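Local atomic coordinates of flagellar hook-associated protein 3 (Bacillus cereus, PDB entry 5ZIY), a protein that probably forms, as hook-associated protein FlgL, part of the junction between the hook and the filament of the bacterial flagellum. Residues N33-Q37 with T89-G93; L42-L46 with I176-T180; L124-F130 with T189-F193. All blocks are in the same frame, centred on the assembly; numbering follows the deposited sequence.

How the interactions relate
From the N terminus, the chain runs out along helix 8-60, which supplies the first segments of interactions 1 and 2. Interaction 1 closes first, when the short strand 90-91 after helix 67-87 folds back onto residues 33-37. Interaction 2 opens within that loop and closes far beyond it at 176-180, so the two cross. Interaction 3 opens at the hairpin of strands 120-123 and 129-133 and closes on helix 162-204, so it crosses interaction 2 and follows interaction 1 in series. Interactions 1 and 3 touch through L35, whose CD1 is 3.8 Å from M190 CG and whose CD2 is 3.9 Å from F130 CE2. Interaction 2 joins the two long helices directly.

Interaction 1: N33-Q37 with T89-G93; sequences NVLTQ and TKEQG. With ZN (zinc ion), chain D.
Residues 33-37 form one turn of the long helix 8-60, with Q37 N bonded to N33 O at 3.1 Å. Residues 90-91 are extended and form a short strand. Q92 (48/53) and G93 (76/-3), both at positive phi, make the bend between strands 90-91 and 94-95; such a phi favours glycine at 93. The nearest CA pair is V34 and E91, 6.9 Å apart.

The polar part centres on the E91 carboxylate. E91 has chi1 t and chi2 p and points its CA-to-CB bond toward the helix. N33, also chi1 t, donates from ND2 to E91 OE2 at 2.8 Å. Q37, chi1 m, reaches the other oxygen: NE2 to E91 OE1 is 2.7 Å, a weak hydrogen bond, and the position of NE2 is less certain. N33 and Q37 lie one helical turn apart, so both amides can reach one carboxylate. Here the small hairpin of strands 90-91 and 94-95 docks on the helix. Both segments fall in the flagellin N-terminal helical region. Q92 NE2 adds a bond to E91 OE2 at 2.7 Å.

The apolar part is small: V34 CG2 lies 4.1 Å from E91 CG.

The metal part is a zinc ion bound by E91 OE2 at 2.5 Å and by water 1 at 2.5 Å. The water donates to E91 OE1 at 3.1 Å.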
# COMPACT_ATOMS: atom_id res chain seq x y z
N ASN A 33 -12.59 1.93 -1.94
CA ASN A 33 -12.02 0.92 -2.80
C ASN A 33 -10.48 1.08 -2.96
O ASN A 33 -9.74 0.14 -2.84
CB ASN A 33 -12.74 0.93 -4.13
CG ASN A 33 -12.12 0.03 -5.14
OD1 ASN A 33 -11.93 -1.16 -4.90
ND2 ASN A 33 -11.82 0.60 -6.34
N VAL A 34 -10.00 2.30 -3.19
CA VAL A 34 -8.58 2.53 -3.36
C VAL A 34 -7.82 2.25 -2.06
O VAL A 34 -6.79 1.60 -2.05
CB VAL A 34 -8.35 3.96 -3.83
CG1 VAL A 34 -6.93 4.36 -3.66
CG2 VAL A 34 -8.77 4.08 -5.31
N LEU A 35 -8.38 2.70 -0.95
CA LEU A 35 -7.84 2.46 0.35
C LEU A 35 -7.85 0.99 0.78
O LEU A 35 -6.88 0.51 1.38
CB LEU A 35 -8.58 3.29 1.39
CG LEU A 35 -8.40 4.80 1.26
CD1 LEU A 35 -9.28 5.54 2.24
CD2 LEU A 35 -6.92 5.19 1.44
N THR A 36 -8.91 0.28 0.47
CA THR A 36 -8.94 -1.15 0.78
C THR A 36 -7.85 -1.86 0.01
O THR A 36 -7.11 -2.65 0.57
CB THR A 36 -10.31 -1.73 0.48
OG1 THR A 36 -11.22 -1.05 1.33
CG2 THR A 36 -10.38 -3.25 0.73
N GLN A 37 -7.71 -1.52 -1.27
CA GLN A 37 -6.72 -2.18 -2.11
C GLN A 37 -5.33 -1.89 -1.58
O GLN A 37 -4.48 -2.77 -1.55
CB GLN A 37 -6.85 -1.74 -3.57
CG GLN A 37 -8.06 -2.35 -4.28
CD GLN A 37 -7.96 -2.26 -5.82
OE1 GLN A 37 -6.87 -2.41 -6.42
NE2 GLN A 37 -9.10 -2.04 -6.47
N THR A 89 0.96 -2.78 -7.78
CA THR A 89 -0.50 -2.74 -7.78
C THR A 89 -1.07 -1.46 -8.41
O THR A 89 -0.62 -0.35 -8.14
CB THR A 89 -1.08 -3.00 -6.35
OG1 THR A 89 -0.62 -4.28 -5.90
CG2 THR A 89 -2.62 -3.00 -6.35
N LYS A 90 -2.03 -1.65 -9.31
CA LYS A 90 -2.64 -0.58 -10.10
C LYS A 90 -4.16 -0.59 -9.97
O LYS A 90 -4.76 -1.63 -10.03
CB LYS A 90 -2.26 -0.78 -11.55
CG LYS A 90 -2.87 0.17 -12.56
CD LYS A 90 -2.29 -0.17 -13.97
CE LYS A 90 -2.79 0.76 -15.07
NZ LYS A 90 -2.69 0.10 -16.40
N GLU A 91 -4.76 0.58 -9.76
CA GLU A 91 -6.18 0.70 -9.61
C GLU A 91 -6.59 2.05 -10.15
O GLU A 91 -5.88 3.03 -9.91
CB GLU A 91 -6.51 0.61 -8.11
CG GLU A 91 -7.98 0.84 -7.74
CD GLU A 91 -8.96 -0.04 -8.48
OE1 GLU A 91 -8.60 -1.16 -8.93
OE2 GLU A 91 -10.12 0.41 -8.60
N GLN A 92 -7.73 2.10 -10.87
CA GLN A 92 -8.24 3.33 -11.50
C GLN A 92 -7.14 4.02 -12.25
O GLN A 92 -6.90 5.21 -12.04
CB GLN A 92 -8.79 4.33 -10.47
CG GLN A 92 -9.94 3.83 -9.60
CD GLN A 92 -11.05 3.23 -10.41
OE1 GLN A 92 -11.42 3.77 -11.47
NE2 GLN A 92 -11.64 2.14 -9.92
N GLY A 93 -6.45 3.30 -13.13
CA GLY A 93 -5.53 3.92 -14.04
C GLY A 93 -4.19 4.38 -13.49
O GLY A 93 -3.36 4.81 -14.25
ZN ZN D . -10.86 -1.28 -10.25
O HOH W 1 -11.09 -2.87 -8.31

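Interaction 2: L42-L46 with I176-T180; sequences LQGVL and IINRT
Two helical turns pack antiparallel, one from helix 8-60 and one from helix 162-204. Their axes approach to 9.6 Å and cross at -154°. L42 pairs with T180 (CA atoms 6.0 Å apart) and L46 with I176 (6.6 Å). L42, chi1 m and chi2 t, has its CA-to-CB bond directed toward the partner. Its CB is 3.4 Å from T180 OG1, its CD1 is 3.8 Å from R179 CG, and its CD2 is 4.2 Å from I176 CG2. Q43 starts sideways, but its CD comes within 4.0 Å of T180 CG2. V45, chi1 t, sets CG1 4.0 Å from I176 CG1. L46, t for both chi angles, brings CD1 to 3.7 Å from I177 CG1. I176 also packs on L139 and L140 of helix 137-155, which places the contact in a helical bundle. T180 OG1 donates to I176 O at 2.8 Å, within its own helix. The threonine hydroxyl is thus satisfied locally, and the two helices are held here mainly by apolar contact.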
# COMPACT_ATOMS: atom_id res chain seq x y z
N LEU A 42 -0.46 -3.73 1.35
CA LEU A 42 0.45 -3.57 2.49
C LEU A 42 0.48 -4.78 3.40
O LEU A 42 1.58 -5.16 3.88
CB LEU A 42 0.12 -2.29 3.29
CG LEU A 42 0.50 -1.02 2.52
CD1 LEU A 42 -0.28 0.16 3.06
CD2 LEU A 42 2.07 -0.72 2.53
N GLN A 43 -0.68 -5.40 3.64
CA GLN A 43 -0.76 -6.61 4.48
C GLN A 43 -0.06 -7.78 3.77
O GLN A 43 0.61 -8.59 4.39
CB GLN A 43 -2.19 -6.96 4.93
CG GLN A 43 -2.99 -5.79 5.59
CD GLN A 43 -3.09 -5.80 7.11
OE1 GLN A 43 -4.09 -5.28 7.67
NE2 GLN A 43 -2.08 -6.38 7.81
N GLY A 44 -0.18 -7.84 2.45
CA GLY A 44 0.46 -8.84 1.68
C GLY A 44 1.98 -8.68 1.76
O GLY A 44 2.68 -9.68 1.83
N VAL A 45 2.47 -7.43 1.75
CA VAL A 45 3.89 -7.17 1.95
C VAL A 45 4.33 -7.54 3.37
O VAL A 45 5.33 -8.21 3.53
CB VAL A 45 4.28 -5.72 1.61
CG1 VAL A 45 5.83 -5.49 1.84
CG2 VAL A 45 3.90 -5.35 0.10
N LEU A 46 3.57 -7.15 4.40
CA LEU A 46 3.88 -7.47 5.79
C LEU A 46 4.07 -8.98 5.97
O LEU A 46 5.00 -9.43 6.60
CB LEU A 46 2.77 -6.97 6.70
CG LEU A 46 2.99 -6.79 8.22
CD1 LEU A 46 1.97 -5.76 8.79
CD2 LEU A 46 2.80 -8.07 8.98
N ILE A 176 6.67 -0.64 6.79
CA ILE A 176 5.42 -1.11 6.16
C ILE A 176 4.29 -1.15 7.20
O ILE A 176 3.14 -0.83 6.90
CB ILE A 176 5.56 -2.53 5.57
CG1 ILE A 176 6.57 -2.54 4.40
CG2 ILE A 176 4.16 -3.12 5.26
CD1 ILE A 176 6.15 -1.74 3.15
N ILE A 177 4.63 -1.55 8.41
CA ILE A 177 3.61 -1.57 9.49
C ILE A 177 3.08 -0.14 9.76
O ILE A 177 1.89 0.07 9.86
CB ILE A 177 4.15 -2.16 10.77
CG1 ILE A 177 4.48 -3.66 10.58
CG2 ILE A 177 3.16 -1.93 11.96
CD1 ILE A 177 5.28 -4.28 11.77
N ASN A 178 3.98 0.83 9.93
CA ASN A 178 3.54 2.21 10.15
C ASN A 178 2.68 2.71 8.99
O ASN A 178 1.67 3.40 9.22
CB ASN A 178 4.72 3.16 10.35
CG ASN A 178 5.50 2.87 11.64
OD1 ASN A 178 4.97 2.26 12.55
ND2 ASN A 178 6.77 3.29 11.69
N ARG A 179 3.02 2.37 7.75
CA ARG A 179 2.13 2.81 6.65
C ARG A 179 0.76 2.12 6.72
O ARG A 179 -0.29 2.73 6.41
CB ARG A 179 2.75 2.58 5.27
CG ARG A 179 1.89 3.08 4.10
CD ARG A 179 1.70 4.60 4.13
NE ARG A 179 2.97 5.32 3.97
CZ ARG A 179 3.53 5.68 2.81
NH1 ARG A 179 2.94 5.38 1.64
NH2 ARG A 179 4.69 6.37 2.81
N THR A 180 0.75 0.85 7.08
CA THR A 180 -0.49 0.11 7.16
C THR A 180 -1.39 0.81 8.19
O THR A 180 -2.58 0.95 7.97
CB THR A 180 -0.23 -1.33 7.58
OG1 THR A 180 0.59 -1.94 6.59
CG2 THR A 180 -1.53 -2.11 7.69

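Interaction 3: L124-F130 with T189-F193; sequences LNDGYEF and TMETF. With ZN (zinc ion), chain C; ZN (zinc ion), chain E.
This is an aromatic and apolar contact that seats the tip of a beta hairpin on the long helix 162-204. L124 to G127 form a type I turn, with G127 N bonded to L124 O at 3.0 Å. D126 OD1 accepts from Y128 N at 3.1 Å, an Asx turn. The second strand begins at 129, while 189-193 is helical. The nearest CA pair is Y128 and M190, 9.7 Å apart. F193, chi1 m, sets its ring edge against the face of Y128, chi1 t, with centroids 5.2 Å apart and planes at 64°. L124 CD2 lies 3.8 Å from F193 CD2 and 4.0 Å from M190 SD. M190 CE, with chi1 and chi2 m, is 3.8 Å from Y128 CE2 and 3.7 Å from F130 CE1. E129 OE2 and E191 OE2 bind separate zinc ions, at 2.2 and 2.0 Å respectively. L124 touches M24 and F130 touches S31 of helix 8-60: a two-stranded hairpin packed against two long helices, with a T-shaped aromatic pair just after the turn.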
# COMPACT_ATOMS: atom_id res chain seq x y z
N LEU A 124 -12.75 14.80 -1.51
CA LEU A 124 -14.17 14.55 -1.35
C LEU A 124 -15.00 15.79 -1.69
O LEU A 124 -14.47 16.91 -1.68
CB LEU A 124 -14.46 14.15 0.11
CG LEU A 124 -14.40 12.68 0.48
CD1 LEU A 124 -13.35 11.95 -0.30
CD2 LEU A 124 -14.28 12.51 2.04
N ASN A 125 -16.29 15.57 -1.95
CA ASN A 125 -17.24 16.66 -2.28
C ASN A 125 -17.29 17.75 -1.22
O ASN A 125 -17.53 18.89 -1.55
CB ASN A 125 -18.66 16.13 -2.45
CG ASN A 125 -19.58 17.11 -3.20
OD1 ASN A 125 -20.70 17.43 -2.77
ND2 ASN A 125 -19.11 17.56 -4.34
N ASP A 126 -17.10 17.36 0.04
CA ASP A 126 -17.10 18.30 1.17
C ASP A 126 -15.72 18.90 1.50
O ASP A 126 -15.55 19.49 2.56
CB ASP A 126 -17.65 17.60 2.45
CG ASP A 126 -16.62 16.69 3.13
OD1 ASP A 126 -15.59 16.39 2.52
OD2 ASP A 126 -16.83 16.24 4.28
N GLY A 127 -14.73 18.73 0.64
CA GLY A 127 -13.42 19.34 0.88
C GLY A 127 -12.31 18.46 1.45
O GLY A 127 -11.14 18.84 1.36
N TYR A 128 -12.65 17.29 2.02
CA TYR A 128 -11.62 16.43 2.62
C TYR A 128 -10.67 15.85 1.55
O TYR A 128 -11.10 15.22 0.60
CB TYR A 128 -12.25 15.30 3.45
CG TYR A 128 -11.23 14.40 4.13
CD1 TYR A 128 -10.60 14.76 5.34
CD2 TYR A 128 -10.90 13.19 3.56
CE1 TYR A 128 -9.66 13.89 5.96
CE2 TYR A 128 -9.95 12.35 4.15
CZ TYR A 128 -9.34 12.68 5.33
OH TYR A 128 -8.40 11.77 5.83
N GLU A 129 -9.39 16.03 1.75
CA GLU A 129 -8.37 15.56 0.83
C GLU A 129 -7.46 14.49 1.40
O GLU A 129 -7.09 14.55 2.51
CB GLU A 129 -7.46 16.72 0.47
CG GLU A 129 -8.16 17.81 -0.21
CD GLU A 129 -7.18 18.80 -0.76
OE1 GLU A 129 -6.34 19.30 0.04
OE2 GLU A 129 -7.24 19.03 -1.99
N PHE A 130 -7.11 13.51 0.58
CA PHE A 130 -6.09 12.52 0.96
C PHE A 130 -5.28 12.10 -0.25
O PHE A 130 -5.67 12.34 -1.40
CB PHE A 130 -6.73 11.31 1.61
CG PHE A 130 -7.47 10.43 0.64
CD1 PHE A 130 -8.73 10.80 0.19
CD2 PHE A 130 -6.94 9.23 0.22
CE1 PHE A 130 -9.41 9.96 -0.68
CE2 PHE A 130 -7.61 8.43 -0.69
CZ PHE A 130 -8.84 8.80 -1.12
N THR A 189 -11.57 7.15 9.22
CA THR A 189 -12.13 8.44 8.82
C THR A 189 -13.21 8.32 7.71
O THR A 189 -14.30 8.90 7.84
CB THR A 189 -11.02 9.39 8.38
OG1 THR A 189 -10.07 9.52 9.46
CG2 THR A 189 -11.59 10.77 8.03
N MET A 190 -12.90 7.62 6.64
CA MET A 190 -13.87 7.45 5.55
C MET A 190 -15.12 6.77 6.06
O MET A 190 -16.25 7.12 5.70
CB MET A 190 -13.32 6.58 4.43
CG MET A 190 -12.37 7.25 3.52
SD MET A 190 -13.06 8.71 2.72
CE MET A 190 -11.45 9.44 2.32
N GLU A 191 -14.93 5.80 6.93
CA GLU A 191 -16.07 5.06 7.48
C GLU A 191 -16.93 5.94 8.41
O GLU A 191 -18.15 5.75 8.51
CB GLU A 191 -15.57 3.80 8.23
CG GLU A 191 -14.97 2.71 7.33
CD GLU A 191 -16.02 1.84 6.64
OE1 GLU A 191 -17.19 2.29 6.52
OE2 GLU A 191 -15.68 0.70 6.23
N THR A 192 -16.29 6.85 9.13
CA THR A 192 -17.02 7.83 9.95
C THR A 192 -17.78 8.79 9.04
O THR A 192 -18.94 9.09 9.31
CB THR A 192 -16.09 8.64 10.89
OG1 THR A 192 -15.25 7.75 11.62
CG2 THR A 192 -16.86 9.48 11.86
N PHE A 193 -17.14 9.25 7.97
CA PHE A 193 -17.82 10.14 7.02
C PHE A 193 -19.10 9.45 6.50
O PHE A 193 -20.15 10.07 6.50
CB PHE A 193 -16.93 10.60 5.84
CG PHE A 193 -15.98 11.75 6.16
CD1 PHE A 193 -16.40 12.87 6.85
CD2 PHE A 193 -14.68 11.72 5.73
CE1 PHE A 193 -15.54 13.91 7.12
CE2 PHE A 193 -13.80 12.76 5.99
CZ PHE A 193 -14.23 13.84 6.70
ZN ZN C . -6.22 20.92 -2.25
ZN ZN E . -16.98 0.05 4.83
O HOH W 2 -18.82 -0.76 6.22